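Local coordinates for protein tRNA endonuclease VMS1 (Saccharomyces cerevisiae, PDB 5WHG) that cleaves polypeptidyl-tRNAs downstream of ribosome-associated quality control, releasing incompletely synthesised polypeptides for degradation, at residues S208-M212 and E353-W358; T253-Y257 and A291-I296; L300-E304 and N329-N333; F314-R318 and T346-T350. All blocks are in the same frame, centred on the assembly; numbering follows the deposited sequence.

All four contacts belong to the VLRF1 domain and are arranged about its five-stranded mixed sheet. Contact 1 is the buried one: helix 351-362 lies on one face of strand 207-214, mainly through apolar side chains, with no hydrogen bond between the segments. Contacts 2 and 3 share helix 292-302, which covers the other face; F211 of contact 1 turns that way and touches L300 and W303 of contact 3. Contact 2 joins the helix start to an outer strand and adds a salt bridge, whereas contact 3, also partly buried, is largely aliphatic. Contact 4, partly buried beside contact 1 with centres 8 Å apart, relies on an arginine reaching from strand 313-316 to a loop.

Contact 1 (S208-M212 and E353-W358); sequences SALFM and ELKKAW
S208-M212 is a regular beta strand and E353-W358 a regular helix, in which A357 N bonds to E353 O and W358 N to L354 O, both at 2.9 Å. Their axes approach to 9.2 Å, with N-to-C directions 127° apart. The backbones come nearest at L210 and L354, whose CA atoms are 6.6 Å apart. Strand alternation sends S208, L210 and M212 toward the helix, and A209 and F211 away from it. M212, present as selenomethionine, is extended (m, t, t) and its CE lies 3.4 Å from E353 O, 3.6 Å from L354 CD2 and 3.5 Å from A357 CB. This is the helix-on-sheet layer of the VLRF1 α/β domain: strand 207-214 runs between strands 217-224 and 313-316, and helix 351-362 covers one face of the sheet. L210 adopts an mt rotamer, bringing CD1 to 3.5 Å from L354 O and 3.9 Å from W358 CB; its CB is 4.1 Å from L354 CD2. L354, also mt, starts out sideways but ends between L210 and M212, and further packs on A219 and A221. W358, with chi1 t, places its indole beside S208, at the start of the strand segment, where CH2 comes 4.0 Å from S208 OG. That hydroxyl is hydrogen-bonded to H225 NE2, and the H225 ring also meets the W358 indole.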
loop_
_atom_site.group_PDB
_atom_site.type_symbol
_atom_site.label_atom_id
_atom_site.label_comp_id
_atom_site.label_asym_id
_atom_site.label_seq_id
_atom_site.Cartn_x
_atom_site.Cartn_y
_atom_site.Cartn_z
ATOM N N SER A 208 1.257 -1.293 -4.116
ATOM C CA SER A 208 0.568 -0.033 -3.867
ATOM C C SER A 208 1.607 1.076 -3.808
ATOM O O SER A 208 2.798 0.819 -3.582
ATOM C CB SER A 208 -0.246 -0.073 -2.562
ATOM O OG SER A 208 -1.293 -1.029 -2.633
ATOM N N ALA A 209 1.161 2.316 -4.008
ATOM C CA ALA A 209 2.062 3.462 -3.896
ATOM C C ALA A 209 1.769 4.269 -2.625
ATOM O O ALA A 209 0.649 4.267 -2.118
ATOM C CB ALA A 209 1.965 4.350 -5.149
ATOM N N LEU A 210 2.794 4.942 -2.095
ATOM C CA LEU A 210 2.651 5.770 -0.897
ATOM C C LEU A 210 3.399 7.087 -1.081
ATOM O O LEU A 210 4.588 7.092 -1.412
ATOM C CB LEU A 210 3.172 5.047 0.351
ATOM C CG LEU A 210 2.761 3.588 0.617
ATOM C CD1 LEU A 210 3.613 2.980 1.744
ATOM C CD2 LEU A 210 1.333 3.503 1.011
ATOM N N PHE A 211 2.699 8.197 -0.849
ATOM C CA PHE A 211 3.211 9.546 -1.056
ATOM C C PHE A 211 2.768 10.445 0.094
ATOM O O PHE A 211 1.579 10.490 0.426
ATOM C CB PHE A 211 2.716 10.108 -2.397
ATOM C CG PHE A 211 3.296 9.395 -3.601
ATOM C CD1 PHE A 211 4.648 9.546 -3.930
ATOM C CD2 PHE A 211 2.506 8.572 -4.396
ATOM C CE1 PHE A 211 5.200 8.895 -5.026
ATOM C CE2 PHE A 211 3.047 7.917 -5.509
ATOM C CZ PHE A 211 4.397 8.072 -5.825
HETATM N N MSE A 212 3.725 11.139 0.707
HETATM C CA MSE A 212 3.430 12.229 1.615
HETATM C C MSE A 212 4.267 13.454 1.281
HETATM O O MSE A 212 5.466 13.342 1.065
HETATM C CB MSE A 212 3.711 11.838 3.057
HETATM C CG MSE A 212 3.023 10.607 3.548
HETATM SE SE MSE A 212 3.769 10.136 5.295
HETATM C CE MSE A 212 3.029 8.343 5.474
ATOM N N GLU A 353 8.300 6.870 8.059
ATOM C CA GLU A 353 6.887 7.211 8.219
ATOM C C GLU A 353 6.013 6.546 7.151
ATOM O O GLU A 353 4.869 6.181 7.434
ATOM C CB GLU A 353 6.713 8.733 8.195
ATOM C CG GLU A 353 5.266 9.207 8.264
ATOM C CD GLU A 353 4.506 8.713 9.504
ATOM O OE1 GLU A 353 4.954 8.983 10.647
ATOM O OE2 GLU A 353 3.449 8.055 9.321
ATOM N N LEU A 354 6.525 6.392 5.929
ATOM C CA LEU A 354 5.817 5.616 4.915
ATOM C C LEU A 354 5.619 4.165 5.365
ATOM O O LEU A 354 4.564 3.562 5.110
ATOM C CB LEU A 354 6.588 5.687 3.591
ATOM C CG LEU A 354 6.624 7.062 2.896
ATOM C CD1 LEU A 354 7.313 7.005 1.554
ATOM C CD2 LEU A 354 5.225 7.661 2.724
ATOM N N LYS A 355 6.620 3.590 6.052
ATOM C CA LYS A 355 6.489 2.224 6.552
ATOM C C LYS A 355 5.509 2.150 7.723
ATOM O O LYS A 355 4.761 1.171 7.856
ATOM C CB LYS A 355 7.852 1.679 6.983
ATOM C CG LYS A 355 8.937 1.654 5.927
ATOM C CD LYS A 355 10.108 0.794 6.412
ATOM C CE LYS A 355 11.126 0.541 5.302
ATOM N NZ LYS A 355 12.104 -0.513 5.700
ATOM N N LYS A 356 5.532 3.154 8.608
ATOM C CA LYS A 356 4.538 3.226 9.675
ATOM C C LYS A 356 3.141 3.211 9.081
ATOM O O LYS A 356 2.289 2.405 9.472
ATOM C CB LYS A 356 4.765 4.487 10.532
ATOM C CG LYS A 356 3.774 4.718 11.721
ATOM C CD LYS A 356 2.509 5.548 11.341
ATOM C CE LYS A 356 1.325 5.297 12.295
ATOM N NZ LYS A 356 0.065 5.992 11.893
ATOM N N ALA A 357 2.901 4.094 8.111
ATOM C CA ALA A 357 1.606 4.155 7.451
ATOM C C ALA A 357 1.236 2.812 6.844
ATOM O O ALA A 357 0.102 2.348 6.995
ATOM C CB ALA A 357 1.627 5.246 6.386
ATOM N N TRP A 358 2.182 2.168 6.151
ATOM C CA TRP A 358 1.868 0.893 5.509
ATOM C C TRP A 358 1.496 -0.169 6.537
ATOM O O TRP A 358 0.498 -0.878 6.374
ATOM C CB TRP A 358 3.028 0.401 4.642
ATOM C CG TRP A 358 2.659 -0.865 3.910
ATOM C CD1 TRP A 358 3.231 -2.099 4.051
ATOM C CD2 TRP A 358 1.600 -1.021 2.952
ATOM N NE1 TRP A 358 2.607 -3.013 3.226
ATOM C CE2 TRP A 358 1.599 -2.381 2.545
ATOM C CE3 TRP A 358 0.656 -0.145 2.397
ATOM C CZ2 TRP A 358 0.687 -2.887 1.599
ATOM C CZ3 TRP A 358 -0.256 -0.650 1.462
ATOM C CH2 TRP A 358 -0.225 -2.015 1.069
#

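Contact 2 (T253-Y257 and A291-I296); sequences TFHRY and ALKTDI
Here an outer strand of the VLRF1 mixed sheet meets the start of the helix that covers one of its faces. Roughly T253-H255 forms the loosely paired end of strand 247-255, followed by loop through Y257; the other segment enters helix 292-302, with I296 N to L292 O at 2.9 Å. The axes are nearly antiparallel (163°) and 10.1 Å apart at closest approach, and the nearest CA pairs are R256-L292 at 6.2 Å and F254-D295 at 8.6 Å. The chain between the segments is largely unmodelled and contains Q267, the inferred active-site residue, so the contact lies close to where that probably flexible region leaves and rejoins the fold. F254 (chi1 42°, p) has its CB toward the helix and sets its ring edge against L292 and I296: its CE1 lies 3.4 Å from L292 CD1 and 3.6 Å from D295 CB, and its CZ 4.0 Å from I296 CG1. The ring is itself stacked with F218. L292, with chi1 t and chi2 off-well at 30°, starts sideways but brings CD1 to the ring. R256 (m, t, t) reaches across the start of the helix, placing CD 4.0 Å from A291 CB. Its guanidinium then turns to D295 (chi1 m) in a salt bridge: R256 NH2 makes weak bonds to both carboxylate oxygens, while R256 NE donates to D295 OD2 at 2.5 Å.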
loop_
_atom_site.group_PDB
_atom_site.type_symbol
_atom_site.label_atom_id
_atom_site.label_comp_id
_atom_site.label_asym_id
_atom_site.label_seq_id
_atom_site.Cartn_x
_atom_site.Cartn_y
_atom_site.Cartn_z
ATOM N N THR A 253 13.117 10.219 -0.970
ATOM C CA THR A 253 12.797 11.359 -0.108
ATOM C C THR A 253 13.755 12.496 -0.415
ATOM O O THR A 253 14.972 12.293 -0.417
ATOM C CB THR A 253 12.890 11.037 1.397
ATOM O OG1 THR A 253 14.246 10.771 1.748
ATOM C CG2 THR A 253 12.090 9.828 1.753
ATOM N N PHE A 254 13.211 13.693 -0.641
ATOM C CA PHE A 254 14.009 14.910 -0.734
ATOM C C PHE A 254 13.267 16.071 -0.075
ATOM O O PHE A 254 12.116 15.939 0.351
ATOM C CB PHE A 254 14.348 15.236 -2.185
ATOM C CG PHE A 254 13.213 15.041 -3.132
ATOM C CD1 PHE A 254 12.181 15.959 -3.204
ATOM C CD2 PHE A 254 13.188 13.945 -3.981
ATOM C CE1 PHE A 254 11.135 15.769 -4.104
ATOM C CE2 PHE A 254 12.144 13.750 -4.885
ATOM C CZ PHE A 254 11.123 14.662 -4.943
ATOM N N HIS A 255 13.946 17.220 0.012
ATOM C CA HIS A 255 13.378 18.428 0.604
ATOM C C HIS A 255 13.788 19.664 -0.184
ATOM O O HIS A 255 14.912 19.758 -0.682
ATOM C CB HIS A 255 13.819 18.607 2.068
ATOM C CG HIS A 255 13.753 20.028 2.562
ATOM N ND1 HIS A 255 12.593 20.606 3.033
ATOM C CD2 HIS A 255 14.710 20.980 2.662
ATOM C CE1 HIS A 255 12.840 21.851 3.402
ATOM N NE2 HIS A 255 14.116 22.104 3.181
ATOM N N ARG A 256 12.874 20.635 -0.259
ATOM C CA ARG A 256 13.184 21.977 -0.746
ATOM C C ARG A 256 12.479 23.015 0.107
ATOM O O ARG A 256 11.262 22.933 0.302
ATOM C CB ARG A 256 12.744 22.186 -2.196
ATOM C CG ARG A 256 13.755 21.798 -3.241
ATOM C CD ARG A 256 13.377 22.428 -4.567
ATOM N NE ARG A 256 13.880 21.655 -5.688
ATOM C CZ ARG A 256 15.154 21.612 -6.052
ATOM N NH1 ARG A 256 16.065 22.298 -5.376
ATOM N NH2 ARG A 256 15.514 20.866 -7.088
ATOM N N TYR A 257 13.235 24.002 0.580
ATOM C CA TYR A 257 12.627 25.229 1.067
ATOM C C TYR A 257 11.843 25.891 -0.072
ATOM O O TYR A 257 12.059 25.610 -1.258
ATOM C CB TYR A 257 13.703 26.174 1.621
ATOM C CG TYR A 257 14.714 25.532 2.582
ATOM C CD1 TYR A 257 14.463 25.433 3.949
ATOM C CD2 TYR A 257 15.925 25.053 2.121
ATOM C CE1 TYR A 257 15.395 24.857 4.830
ATOM C CE2 TYR A 257 16.858 24.476 2.980
ATOM C CZ TYR A 257 16.592 24.374 4.334
ATOM O OH TYR A 257 17.535 23.793 5.171
ATOM N N ALA A 291 8.551 24.782 -6.185
ATOM C CA ALA A 291 9.685 24.197 -6.887
ATOM C C ALA A 291 9.821 22.716 -6.593
ATOM O O ALA A 291 10.469 22.001 -7.366
ATOM C CB ALA A 291 10.981 24.923 -6.519
ATOM N N LEU A 292 9.220 22.251 -5.491
ATOM C CA LEU A 292 9.078 20.818 -5.244
ATOM C C LEU A 292 8.311 20.123 -6.367
ATOM O O LEU A 292 8.545 18.941 -6.646
ATOM C CB LEU A 292 8.365 20.607 -3.908
ATOM C CG LEU A 292 8.662 19.368 -3.064
ATOM C CD1 LEU A 292 10.078 18.898 -3.269
ATOM C CD2 LEU A 292 8.457 19.714 -1.604
ATOM N N LYS A 293 7.418 20.858 -7.037
ATOM C CA LYS A 293 6.486 20.271 -7.991
ATOM C C LYS A 293 7.196 19.529 -9.124
ATOM O O LYS A 293 6.781 18.428 -9.498
ATOM C CB LYS A 293 5.583 21.367 -8.551
ATOM C CG LYS A 293 4.491 20.852 -9.463
ATOM C CD LYS A 293 3.872 21.987 -10.252
ATOM C CE LYS A 293 2.713 21.511 -11.104
ATOM N NZ LYS A 293 1.979 22.678 -11.667
ATOM N N THR A 294 8.250 20.118 -9.702
ATOM C CA THR A 294 8.927 19.431 -10.798
ATOM C C THR A 294 9.691 18.213 -10.284
ATOM O O THR A 294 9.626 17.138 -10.899
ATOM C CB THR A 294 9.854 20.389 -11.573
ATOM O OG1 THR A 294 10.841 20.925 -10.697
ATOM C CG2 THR A 294 9.077 21.541 -12.145
ATOM N N ASP A 295 10.403 18.358 -9.155
ATOM C CA ASP A 295 11.027 17.206 -8.495
ATOM C C ASP A 295 10.053 16.041 -8.336
ATOM O O ASP A 295 10.396 14.888 -8.622
ATOM C CB ASP A 295 11.573 17.600 -7.119
ATOM C CG ASP A 295 12.796 18.497 -7.208
ATOM O OD1 ASP A 295 13.687 18.220 -8.039
ATOM O OD2 ASP A 295 12.867 19.485 -6.448
ATOM N N ILE A 296 8.835 16.316 -7.863
ATOM C CA ILE A 296 7.910 15.218 -7.599
ATOM C C ILE A 296 7.340 14.686 -8.899
ATOM O O ILE A 296 7.211 13.470 -9.087
ATOM C CB ILE A 296 6.797 15.660 -6.631
ATOM C CG1 ILE A 296 7.338 15.768 -5.203
ATOM C CG2 ILE A 296 5.611 14.690 -6.692
ATOM C CD1 ILE A 296 6.486 16.633 -4.281
#

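Contact 3 (L300-E304 and N329-N333); sequences LKDWE and NTVLN
L300-D302 forms the last turn of helix 292-302. The chain leaves helical geometry at W303 (phi/psi -104/10), which is also the N-cap position of helix 304-308, so E304 already begins the next helix. N329-N333 belongs to an irregular loop before strand 339-340, and the backbones are closest at K301 and V331, CA to CA 6.2 Å. Apolar contacts dominate. V331 (chi1 m) points toward the helix end, its CG2 lying 4.0 Å from L300 CB and its CG1 4.0 Å from K301 CA. L300 (mt) points back toward the loop and its CD1 reaches L332 CD1 at 4.3 Å. L307 of the following helix touches both L300 and V331, extending the apolar patch. Two oxygens meet V331 methyls in van der Waals contact: L300 O lies 3.5 Å from V331 CG2, and E304 sends its carboxylate back past V331, with OE1 3.3 Å from V331 CG1. The loop's own polar bonds are local: T330 OG1 accepts from L332 N at 3.0 Å, forming an ST turn, and is also hydrogen-bonded to F326 O. That turn holds V331 between T330 and L332 on the helix-facing bend. No hydrogen bond spans the two segments, so this junction between helix 292-302 and the loop of the VLRF1 domain depends on the fit of aliphatic side chains, with V331 contributing the largest covered area.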
loop_
_atom_site.group_PDB
_atom_site.type_symbol
_atom_site.label_atom_id
_atom_site.label_comp_id
_atom_site.label_asym_id
_atom_site.label_seq_id
_atom_site.Cartn_x
_atom_site.Cartn_y
_atom_site.Cartn_z
ATOM N N LEU A 300 7.229 10.801 -10.305
ATOM C CA LEU A 300 6.026 10.127 -10.797
ATOM C C LEU A 300 6.249 9.565 -12.196
ATOM O O LEU A 300 5.926 8.403 -12.461
ATOM C CB LEU A 300 4.820 11.069 -10.772
ATOM C CG LEU A 300 4.388 11.546 -9.390
ATOM C CD1 LEU A 300 3.088 12.338 -9.444
ATOM C CD2 LEU A 300 4.286 10.380 -8.434
ATOM N N LYS A 301 6.823 10.370 -13.098
ATOM C CA LYS A 301 7.219 9.845 -14.403
ATOM C C LYS A 301 8.196 8.687 -14.243
ATOM O O LYS A 301 8.041 7.637 -14.875
ATOM C CB LYS A 301 7.819 10.961 -15.270
ATOM C CG LYS A 301 8.432 10.494 -16.604
ATOM C CD LYS A 301 7.437 10.441 -17.774
ATOM C CE LYS A 301 7.175 11.828 -18.325
ATOM N NZ LYS A 301 6.186 11.821 -19.466
ATOM N N ASP A 302 9.170 8.830 -13.355
ATOM C CA ASP A 302 10.138 7.756 -13.177
ATOM C C ASP A 302 9.469 6.441 -12.764
ATOM O O ASP A 302 9.934 5.361 -13.149
ATOM C CB ASP A 302 11.180 8.198 -12.161
ATOM C CG ASP A 302 12.488 7.504 -12.344
ATOM O OD1 ASP A 302 12.475 6.338 -12.808
ATOM O OD2 ASP A 302 13.523 8.127 -12.011
ATOM N N TRP A 303 8.368 6.507 -12.014
ATOM C CA TRP A 303 7.696 5.320 -11.506
ATOM C C TRP A 303 6.432 4.990 -12.279
ATOM O O TRP A 303 5.666 4.122 -11.854
ATOM C CB TRP A 303 7.362 5.480 -10.018
ATOM C CG TRP A 303 8.540 5.485 -9.119
ATOM C CD1 TRP A 303 9.838 5.206 -9.450
ATOM C CD2 TRP A 303 8.542 5.813 -7.726
ATOM N NE1 TRP A 303 10.653 5.321 -8.331
ATOM C CE2 TRP A 303 9.882 5.703 -7.266
ATOM C CE3 TRP A 303 7.547 6.190 -6.820
ATOM C CZ2 TRP A 303 10.238 5.941 -5.938
ATOM C CZ3 TRP A 303 7.902 6.413 -5.487
ATOM C CH2 TRP A 303 9.237 6.289 -5.060
ATOM N N GLU A 304 6.206 5.654 -13.405
ATOM C CA GLU A 304 5.002 5.447 -14.209
ATOM C C GLU A 304 4.642 3.979 -14.440
ATOM O O GLU A 304 3.455 3.638 -14.305
ATOM C CB GLU A 304 5.196 6.226 -15.521
ATOM C CG GLU A 304 4.110 6.090 -16.598
ATOM C CD GLU A 304 4.356 7.059 -17.773
ATOM O OE1 GLU A 304 3.404 7.753 -18.201
ATOM O OE2 GLU A 304 5.515 7.149 -18.248
ATOM N N ASN A 329 -0.988 17.855 -14.615
ATOM C CA ASN A 329 -0.172 17.604 -15.807
ATOM C C ASN A 329 0.923 16.567 -15.538
ATOM O O ASN A 329 2.087 16.749 -15.905
ATOM C CB ASN A 329 0.424 18.915 -16.330
ATOM C CG ASN A 329 0.772 18.853 -17.797
ATOM O OD1 ASN A 329 0.090 18.187 -18.574
ATOM N ND2 ASN A 329 1.838 19.550 -18.187
ATOM N N THR A 330 0.541 15.462 -14.895
ATOM C CA THR A 330 1.505 14.419 -14.554
ATOM C C THR A 330 1.137 13.091 -15.213
ATOM O O THR A 330 0.474 13.068 -16.255
ATOM C CB THR A 330 1.595 14.244 -13.033
ATOM O OG1 THR A 330 0.422 13.585 -12.556
ATOM C CG2 THR A 330 1.687 15.581 -12.340
ATOM N N VAL A 331 1.579 11.973 -14.622
ATOM C CA VAL A 331 1.136 10.660 -15.092
ATOM C C VAL A 331 -0.053 10.118 -14.299
ATOM O O VAL A 331 -0.607 9.074 -14.677
ATOM C CB VAL A 331 2.287 9.630 -15.068
ATOM C CG1 VAL A 331 3.474 10.135 -15.887
ATOM C CG2 VAL A 331 2.711 9.295 -13.653
ATOM N N LEU A 332 -0.464 10.792 -13.220
ATOM C CA LEU A 332 -1.725 10.500 -12.545
ATOM C C LEU A 332 -2.813 11.424 -13.069
ATOM O O LEU A 332 -2.591 12.622 -13.262
ATOM C CB LEU A 332 -1.602 10.675 -11.032
ATOM C CG LEU A 332 -0.529 9.785 -10.403
ATOM C CD1 LEU A 332 -0.459 9.946 -8.884
ATOM C CD2 LEU A 332 -0.746 8.337 -10.803
ATOM N N ASN A 333 -3.991 10.870 -13.292
ATOM C CA ASN A 333 -5.128 11.683 -13.682
ATOM C C ASN A 333 -5.978 11.996 -12.462
ATOM O O ASN A 333 -6.159 11.150 -11.578
ATOM C CB ASN A 333 -5.953 10.983 -14.754
ATOM C CG ASN A 333 -5.101 10.559 -15.935
ATOM O OD1 ASN A 333 -5.063 9.377 -16.299
ATOM N ND2 ASN A 333 -4.374 11.523 -16.520
#

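Contact 4 (F314-R318 and T346-T350); sequences FIRAR and TNRPT
R316 reaches edge-on to the T346-P349 loop, covering T346, whose OG1 lies at the edge of the guanidinium. The first two chi angles are t (171° and 162°), then chi3 turns to p; R316 NE donates a very short hydrogen bond of 2.5 Å to T346 OG1, at an N-H...acceptor angle of 156°. T346 has chi1 p (42°), presenting its hydroxyl to the arginine, and the CA atoms of R316 and T346 are 8.1 Å apart. Strand 313-316 lies between strands 207-214 and 339-340, parallel to both, in the VLRF1 mixed sheet; the loop follows strand 339-340 and leads into helix 351-362. At the helix start T350 is the N-cap, its OG1 bonded to E353 N. R316 is further packed against M212 and F342. P349 CD lies 4.2 Å from R316 NH2, near the guanidinium plane. R318, exposed, also points toward the loop, but its NH1 stays 4.3 Å from T346 O, too far for a hydrogen bond.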
loop_
_atom_site.group_PDB
_atom_site.type_symbol
_atom_site.label_atom_id
_atom_site.label_comp_id
_atom_site.label_asym_id
_atom_site.label_seq_id
_atom_site.Cartn_x
_atom_site.Cartn_y
_atom_site.Cartn_z
ATOM N N PHE A 314 -1.934 5.955 -2.178
ATOM C CA PHE A 314 -2.222 6.745 -0.975
ATOM C C PHE A 314 -1.368 8.011 -0.943
ATOM O O PHE A 314 -0.137 7.934 -0.997
ATOM C CB PHE A 314 -1.973 5.924 0.294
ATOM C CG PHE A 314 -2.990 4.837 0.517
ATOM C CD1 PHE A 314 -4.303 5.152 0.862
ATOM C CD2 PHE A 314 -2.643 3.497 0.364
ATOM C CE1 PHE A 314 -5.250 4.148 1.044
ATOM C CE2 PHE A 314 -3.586 2.490 0.553
ATOM C CZ PHE A 314 -4.888 2.814 0.886
ATOM N N ILE A 315 -2.018 9.167 -0.833
ATOM C CA ILE A 315 -1.351 10.467 -0.869
ATOM C C ILE A 315 -1.804 11.295 0.321
ATOM O O ILE A 315 -3.009 11.445 0.551
ATOM C CB ILE A 315 -1.660 11.237 -2.167
ATOM C CG1 ILE A 315 -1.439 10.359 -3.382
ATOM C CG2 ILE A 315 -0.764 12.474 -2.289
ATOM C CD1 ILE A 315 -1.421 11.163 -4.682
ATOM N N ARG A 316 -0.856 11.861 1.055
ATOM C CA ARG A 316 -1.164 12.915 2.017
ATOM C C ARG A 316 -0.558 14.227 1.543
ATOM O O ARG A 316 0.671 14.346 1.422
ATOM C CB ARG A 316 -0.668 12.625 3.437
ATOM C CG ARG A 316 -0.856 13.920 4.261
ATOM C CD ARG A 316 -0.847 13.776 5.758
ATOM N NE ARG A 316 0.465 13.433 6.323
ATOM C CZ ARG A 316 1.594 14.133 6.178
ATOM N NH1 ARG A 316 1.647 15.247 5.450
ATOM N NH2 ARG A 316 2.698 13.693 6.757
ATOM N N ALA A 317 -1.423 15.214 1.311
ATOM C CA ALA A 317 -1.002 16.570 0.951
ATOM C C ALA A 317 -2.094 17.520 1.448
ATOM O O ALA A 317 -3.062 17.790 0.734
ATOM C CB ALA A 317 -0.781 16.702 -0.549
ATOM N N ARG A 318 -1.933 18.008 2.686
ATOM C CA ARG A 318 -2.946 18.887 3.271
ATOM C C ARG A 318 -3.031 20.214 2.528
ATOM O O ARG A 318 -4.131 20.729 2.286
ATOM C CB ARG A 318 -2.650 19.139 4.746
ATOM C CG ARG A 318 -2.924 17.977 5.678
ATOM C CD ARG A 318 -2.147 18.209 6.955
ATOM N NE ARG A 318 -0.747 18.476 6.632
ATOM C CZ ARG A 318 0.252 17.641 6.895
ATOM N NH1 ARG A 318 0.010 16.490 7.518
ATOM N NH2 ARG A 318 1.494 17.965 6.548
ATOM N N THR A 346 -0.800 11.322 9.928
ATOM C CA THR A 346 0.562 10.867 9.698
ATOM C C THR A 346 1.521 12.014 9.968
ATOM O O THR A 346 1.135 13.185 9.963
ATOM C CB THR A 346 0.737 10.342 8.274
ATOM O OG1 THR A 346 0.059 11.219 7.369
ATOM C CG2 THR A 346 0.137 8.951 8.158
ATOM N N ASN A 347 2.792 11.663 10.181
ATOM C CA ASN A 347 3.784 12.610 10.683
ATOM C C ASN A 347 4.529 13.360 9.589
ATOM O O ASN A 347 3.914 13.896 8.663
ATOM C CB ASN A 347 4.788 11.883 11.572
ATOM C CG ASN A 347 4.276 11.686 12.976
ATOM O OD1 ASN A 347 4.650 12.431 13.886
ATOM N ND2 ASN A 347 3.403 10.688 13.164
ATOM N N ARG A 348 5.858 13.438 9.710
ATOM C CA ARG A 348 6.614 14.122 8.676
ATOM C C ARG A 348 6.841 13.160 7.513
ATOM O O ARG A 348 6.806 11.941 7.690
ATOM C CB ARG A 348 7.942 14.619 9.232
ATOM C CG ARG A 348 7.953 14.767 10.770
ATOM C CD ARG A 348 9.261 15.361 11.324
ATOM N NE ARG A 348 10.416 15.046 10.481
ATOM C CZ ARG A 348 11.054 15.933 9.715
ATOM N NH1 ARG A 348 10.660 17.203 9.705
ATOM N NH2 ARG A 348 12.097 15.554 8.978
ATOM N N PRO A 349 7.012 13.660 6.318
ATOM C CA PRO A 349 7.346 12.752 5.212
ATOM C C PRO A 349 8.765 12.221 5.328
ATOM O O PRO A 349 9.731 12.933 5.054
ATOM C CB PRO A 349 7.160 13.624 3.964
ATOM C CG PRO A 349 6.206 14.699 4.398
ATOM C CD PRO A 349 6.547 14.971 5.841
ATOM N N THR A 350 8.898 10.988 5.797
ATOM C CA THR A 350 10.153 10.254 5.750
ATOM C C THR A 350 9.845 8.830 5.319
ATOM O O THR A 350 8.692 8.388 5.355
ATOM C CB THR A 350 10.878 10.213 7.104
ATOM O OG1 THR A 350 10.383 9.102 7.861
ATOM C CG2 THR A 350 10.639 11.477 7.886
#